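Local coordinates for putative uncharacterized protein (Legionella drancourtii, PDB 4JVS) that probably acts as a GTPase-activating protein, this chain being the GAP domain of a Legionella effector delivered by the Dot/Icm secretion system, at residues P33-L45 / L195-T207. Residues are numbered along the deposited sequence; the frame is centred on the assembly and turned at random.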
loop_
_atom_site.group_PDB
_atom_site.type_symbol
_atom_site.label_atom_id
_atom_site.label_comp_id
_atom_site.label_asym_id
_atom_site.label_seq_id
_atom_site.Cartn_x
_atom_site.Cartn_y
_atom_site.Cartn_z
ATOM N N PRO A 33 20.712 12.837 6.377
ATOM C CA PRO A 33 19.508 12.645 5.606
ATOM C C PRO A 33 19.500 11.344 4.878
ATOM O O PRO A 33 20.517 10.765 4.702
ATOM C CB PRO A 33 19.604 13.751 4.585
ATOM C CG PRO A 33 20.388 14.784 5.232
ATOM C CD PRO A 33 21.419 14.044 5.976
ATOM N N PHE A 34 18.331 10.897 4.468
ATOM C CA PHE A 34 18.191 9.640 3.738
ATOM C C PHE A 34 19.129 9.487 2.513
ATOM O O PHE A 34 19.757 8.443 2.364
ATOM C CB PHE A 34 16.714 9.420 3.364
ATOM C CG PHE A 34 16.394 8.021 2.915
ATOM C CD1 PHE A 34 16.105 7.024 3.839
ATOM C CD2 PHE A 34 16.370 7.706 1.570
ATOM C CE1 PHE A 34 15.803 5.738 3.423
ATOM C CE2 PHE A 34 16.075 6.426 1.149
ATOM C CZ PHE A 34 15.786 5.438 2.080
ATOM N N PRO A 35 19.250 10.485 1.676
ATOM C CA PRO A 35 20.103 10.349 0.522
ATOM C C PRO A 35 21.557 10.128 0.855
ATOM O O PRO A 35 22.202 9.345 0.218
ATOM C CB PRO A 35 19.945 11.686 -0.146
ATOM C CG PRO A 35 18.616 12.099 0.216
ATOM C CD PRO A 35 18.532 11.753 1.631
ATOM N N GLU A 36 22.084 10.835 1.823
ATOM C CA GLU A 36 23.443 10.617 2.258
ATOM C C GLU A 36 23.644 9.275 2.888
ATOM O O GLU A 36 24.672 8.674 2.765
ATOM C CB GLU A 36 23.878 11.713 3.189
ATOM C CG GLU A 36 24.246 12.949 2.425
ATOM C CD GLU A 36 25.094 12.645 1.231
ATOM O OE1 GLU A 36 24.749 13.106 0.142
ATOM O OE2 GLU A 36 26.107 11.950 1.398
ATOM N N LEU A 37 22.656 8.836 3.616
ATOM C CA LEU A 37 22.709 7.555 4.209
ATOM C C LEU A 37 22.803 6.488 3.147
ATOM O O LEU A 37 23.616 5.626 3.218
ATOM C CB LEU A 37 21.429 7.391 4.983
ATOM C CG LEU A 37 21.172 6.213 5.874
ATOM C CD1 LEU A 37 22.323 6.056 6.817
ATOM C CD2 LEU A 37 19.918 6.468 6.644
ATOM N N ILE A 38 22.001 6.570 2.120
ATOM C CA ILE A 38 22.050 5.600 1.068
ATOM C C ILE A 38 23.338 5.621 0.296
ATOM O O ILE A 38 23.905 4.611 0.008
ATOM C CB ILE A 38 20.911 5.855 0.120
ATOM C CG1 ILE A 38 19.593 5.626 0.829
ATOM C CG2 ILE A 38 21.015 4.971 -1.092
ATOM C CD1 ILE A 38 19.612 4.537 1.845
ATOM N N ARG A 39 23.807 6.806 -0.026
ATOM C CA ARG A 39 25.093 7.002 -0.685
ATOM C C ARG A 39 26.177 6.273 0.099
ATOM O O ARG A 39 26.960 5.510 -0.466
ATOM C CB ARG A 39 25.428 8.491 -0.759
ATOM C CG ARG A 39 26.582 8.846 -1.702
ATOM C CD ARG A 39 27.365 10.065 -1.187
ATOM N NE ARG A 39 28.447 9.674 -0.277
ATOM C CZ ARG A 39 28.556 10.034 1.003
ATOM N NH1 ARG A 39 27.654 10.825 1.580
ATOM N NH2 ARG A 39 29.588 9.601 1.711
ATOM N N THR A 40 26.193 6.507 1.411
ATOM C CA THR A 40 27.106 5.828 2.324
ATOM C C THR A 40 27.011 4.314 2.224
ATOM O O THR A 40 28.018 3.633 2.019
ATOM C CB THR A 40 26.852 6.226 3.786
ATOM O OG1 THR A 40 27.186 7.606 3.978
ATOM C CG2 THR A 40 27.698 5.383 4.713
ATOM N N TRP A 41 25.803 3.783 2.366
ATOM C CA TRP A 41 25.621 2.331 2.355
ATOM C C TRP A 41 25.977 1.690 1.016
ATOM O O TRP A 41 26.631 0.644 0.977
ATOM C CB TRP A 41 24.204 1.954 2.790
ATOM C CG TRP A 41 23.941 2.278 4.224
ATOM C CD1 TRP A 41 24.857 2.668 5.161
ATOM C CD2 TRP A 41 22.672 2.259 4.888
ATOM N NE1 TRP A 41 24.237 2.886 6.368
ATOM C CE2 TRP A 41 22.897 2.644 6.229
ATOM C CE3 TRP A 41 21.366 1.961 4.478
ATOM C CZ2 TRP A 41 21.868 2.731 7.160
ATOM C CZ3 TRP A 41 20.347 2.049 5.406
ATOM C CH2 TRP A 41 20.605 2.430 6.733
ATOM N N ALA A 42 25.558 2.323 -0.075
ATOM C CA ALA A 42 25.879 1.818 -1.406
ATOM C C ALA A 42 27.393 1.747 -1.602
ATOM O O ALA A 42 27.895 0.852 -2.275
ATOM C CB ALA A 42 25.236 2.675 -2.479
ATOM N N GLY A 43 28.113 2.688 -0.998
ATOM C CA GLY A 43 29.559 2.701 -1.058
ATOM C C GLY A 43 30.178 1.533 -0.316
ATOM O O GLY A 43 31.068 0.859 -0.843
ATOM N N LEU A 44 29.705 1.297 0.909
ATOM C CA LEU A 44 30.161 0.178 1.728
ATOM C C LEU A 44 29.861 -1.177 1.083
ATOM O O LEU A 44 30.627 -2.128 1.220
ATOM C CB LEU A 44 29.506 0.225 3.111
ATOM C CG LEU A 44 29.928 1.268 4.142
ATOM C CD1 LEU A 44 29.125 1.100 5.414
ATOM C CD2 LEU A 44 31.394 1.114 4.434
ATOM N N LEU A 45 28.752 -1.288 0.408
ATOM C CA LEU A 45 28.383 -2.549 -0.180
ATOM C C LEU A 45 28.964 -2.763 -1.562
ATOM O O LEU A 45 28.886 -3.840 -2.106
ATOM C CB LEU A 45 26.863 -2.684 -0.191
ATOM C CG LEU A 45 26.212 -2.741 1.188
ATOM C CD1 LEU A 45 24.729 -2.961 1.130
ATOM C CD2 LEU A 45 26.844 -3.806 2.031
ATOM N N LEU A 195 19.449 -5.631 -2.879
ATOM C CA LEU A 195 19.704 -4.492 -2.067
ATOM C C LEU A 195 20.570 -3.529 -2.821
ATOM O O LEU A 195 20.309 -2.370 -2.878
ATOM C CB LEU A 195 20.457 -4.941 -0.841
ATOM C CG LEU A 195 20.257 -4.262 0.489
ATOM C CD1 LEU A 195 21.530 -4.387 1.251
ATOM C CD2 LEU A 195 19.903 -2.814 0.336
ATOM N N GLN A 196 21.590 -4.043 -3.457
ATOM C CA GLN A 196 22.575 -3.224 -4.093
ATOM C C GLN A 196 21.938 -2.423 -5.153
ATOM O O GLN A 196 22.277 -1.292 -5.355
ATOM C CB GLN A 196 23.610 -4.108 -4.736
ATOM C CG GLN A 196 24.440 -4.881 -3.758
ATOM C CD GLN A 196 25.404 -5.797 -4.432
ATOM O OE1 GLN A 196 25.199 -6.217 -5.556
ATOM N NE2 GLN A 196 26.473 -6.111 -3.748
ATOM N N LYS A 197 21.032 -3.054 -5.859
ATOM C CA LYS A 197 20.233 -2.421 -6.877
ATOM C C LYS A 197 19.244 -1.410 -6.359
ATOM O O LYS A 197 19.000 -0.410 -6.978
ATOM C CB LYS A 197 19.546 -3.460 -7.714
ATOM C CG LYS A 197 19.171 -2.942 -9.063
ATOM C CD LYS A 197 18.119 -3.787 -9.712
ATOM C CE LYS A 197 17.771 -3.228 -11.068
ATOM N NZ LYS A 197 16.933 -2.019 -10.962
ATOM N N ALA A 198 18.640 -1.698 -5.233
ATOM C CA ALA A 198 17.686 -0.799 -4.656
ATOM C C ALA A 198 18.364 0.474 -4.301
ATOM O O ALA A 198 17.819 1.522 -4.425
ATOM C CB ALA A 198 17.060 -1.415 -3.432
ATOM N N LEU A 199 19.565 0.374 -3.812
ATOM C CA LEU A 199 20.317 1.565 -3.462
ATOM C C LEU A 199 20.650 2.383 -4.708
ATOM O O LEU A 199 20.449 3.604 -4.724
ATOM C CB LEU A 199 21.591 1.193 -2.701
ATOM C CG LEU A 199 21.360 0.476 -1.376
ATOM C CD1 LEU A 199 22.668 0.103 -0.727
ATOM C CD2 LEU A 199 20.553 1.361 -0.465
ATOM N N ASP A 200 21.146 1.712 -5.749
ATOM C CA ASP A 200 21.527 2.391 -6.993
ATOM C C ASP A 200 20.306 2.947 -7.744
ATOM O O ASP A 200 20.373 4.028 -8.326
ATOM C CB ASP A 200 22.363 1.474 -7.901
ATOM C CG ASP A 200 23.690 1.048 -7.259
ATOM O OD1 ASP A 200 24.276 1.857 -6.497
ATOM O OD2 ASP A 200 24.146 -0.096 -7.517
ATOM N N ASP A 201 19.193 2.218 -7.720
ATOM C CA ASP A 201 17.952 2.713 -8.308
ATOM C C ASP A 201 17.462 3.976 -7.601
ATOM O O ASP A 201 16.882 4.862 -8.234
ATOM C CB ASP A 201 16.864 1.638 -8.279
ATOM C CG ASP A 201 17.079 0.559 -9.329
ATOM O OD1 ASP A 201 18.245 0.350 -9.745
ATOM O OD2 ASP A 201 16.084 -0.081 -9.743
ATOM N N PHE A 202 17.690 4.061 -6.290
ATOM C CA PHE A 202 17.321 5.266 -5.553
ATOM C C PHE A 202 18.114 6.494 -6.025
ATOM O O PHE A 202 17.529 7.519 -6.387
ATOM C CB PHE A 202 17.484 5.080 -4.045
ATOM C CG PHE A 202 17.007 6.259 -3.252
ATOM C CD1 PHE A 202 15.649 6.459 -3.035
ATOM C CD2 PHE A 202 17.904 7.183 -2.752
ATOM C CE1 PHE A 202 15.200 7.556 -2.314
ATOM C CE2 PHE A 202 17.464 8.283 -2.033
ATOM C CZ PHE A 202 16.111 8.470 -1.814
ATOM N N MET A 203 19.441 6.368 -5.999
ATOM C CA MET A 203 20.360 7.349 -6.568
ATOM C C MET A 203 19.947 7.862 -7.946
ATOM O O MET A 203 19.918 9.074 -8.182
ATOM C CB MET A 203 21.746 6.728 -6.700
ATOM C CG MET A 203 22.787 7.271 -5.754
ATOM S SD MET A 203 22.494 6.743 -4.063
ATOM C CE MET A 203 21.664 8.194 -3.367
ATOM N N GLN A 204 19.662 6.938 -8.861
ATOM C CA GLN A 204 19.293 7.295 -10.228
ATOM C C GLN A 204 18.038 8.154 -10.257
ATOM O O GLN A 204 18.015 9.218 -10.881
ATOM C CB GLN A 204 19.065 6.039 -11.074
ATOM C CG GLN A 204 20.308 5.199 -11.297
ATOM C CD GLN A 204 20.005 3.854 -11.965
ATOM O OE1 GLN A 204 18.888 3.616 -12.449
ATOM N NE2 GLN A 204 21.005 2.969 -11.991
ATOM N N TYR A 205 16.995 7.672 -9.584
ATOM C CA TYR A 205 15.709 8.347 -9.545
ATOM C C TYR A 205 15.823 9.700 -8.842
ATOM O O TYR A 205 15.107 10.644 -9.183
ATOM C CB TYR A 205 14.684 7.464 -8.834
ATOM C CG TYR A 205 14.321 6.188 -9.574
ATOM C CD1 TYR A 205 14.258 6.154 -10.962
ATOM C CD2 TYR A 205 14.028 5.017 -8.878
ATOM C CE1 TYR A 205 13.922 4.982 -11.635
ATOM C CE2 TYR A 205 13.697 3.840 -9.543
ATOM C CZ TYR A 205 13.643 3.833 -10.917
ATOM O OH TYR A 205 13.310 2.677 -11.573
ATOM N N LYS A 206 16.727 9.785 -7.863
ATOM C CA LYS A 206 17.012 11.037 -7.163
ATOM C C LYS A 206 17.626 12.046 -8.127
ATOM O O LYS A 206 17.343 13.243 -8.059
ATOM C CB LYS A 206 17.973 10.786 -6.000
ATOM C CG LYS A 206 17.959 11.844 -4.930
ATOM C CD LYS A 206 19.342 12.445 -4.680
ATOM C CE LYS A 206 19.333 13.374 -3.463
ATOM N NZ LYS A 206 18.047 14.155 -3.332
ATOM N N THR A 207 18.475 11.550 -9.023
ATOM C CA THR A 207 19.101 12.380 -10.046
ATOM C C THR A 207 18.042 13.060 -10.899
ATOM O O THR A 207 18.065 14.275 -11.068
ATOM C CB THR A 207 20.000 11.550 -10.978
ATOM O OG1 THR A 207 20.907 10.751 -10.200
ATOM C CG2 THR A 207 20.777 12.463 -11.911
#
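Leu199 of helix 193-214 inserts as a knob between Ile38, Trp41, Ala42 and Leu45 of helix 34-45. Its CB lies 3.9 Å from Ala42 CB, where the two backbones come nearest. With CG anti to the carbonyl carbon (chi1 -62°), the isobutyl group reaches across to the other helix and its two methyls diverge: CD1 runs against the backbone of Ala42, 3.7 Å from Ala42 N, and also touches Leu45 CD1, whereas CD2 turns to Ile38 and packs 3.7 Å from Ile38 CG2.

The helix axes run roughly antiparallel, at 138° and 9.6 Å apart at closest approach. Toward the N-terminal end of helix 34-45, Ile38 CG2 also meets Met203 SD, and the bent thioether chain brings Met203 CE beside the carbonyl oxygen of Pro35. Next to this, Phe34 and Phe202 form a T-shaped pair with planes at 77°: the CD2-CE2 edge of Phe34 points into the face of Phe202, with Phe34 CD2 3.5 Å from Phe202 CZ. At the other end, Leu45 CD1 abuts Leu195 CD1 at 3.5 Å.

Beyond the pair, Phe34 makes a second edge-to-face contact with Phe67 of helix 60-80, while Leu163 and Leu174 of helix 156-177 pack on Phe202 and Leu195, respectively. The contact thus packs helix 34-45 against helix 193-214 within the N-terminal subdomain of the GAP domain, with helices 60-80 and 156-177 alongside. Lys206 lays its CE against the Pro35 ring, but its NZ is hydrogen-bonded to Tyr70 OH and salt-bridged to Asp210. With neither a hydrogen bond nor a salt bridge between the two segments, the fit probably rests on the packing of methyl, thioether and aromatic groups.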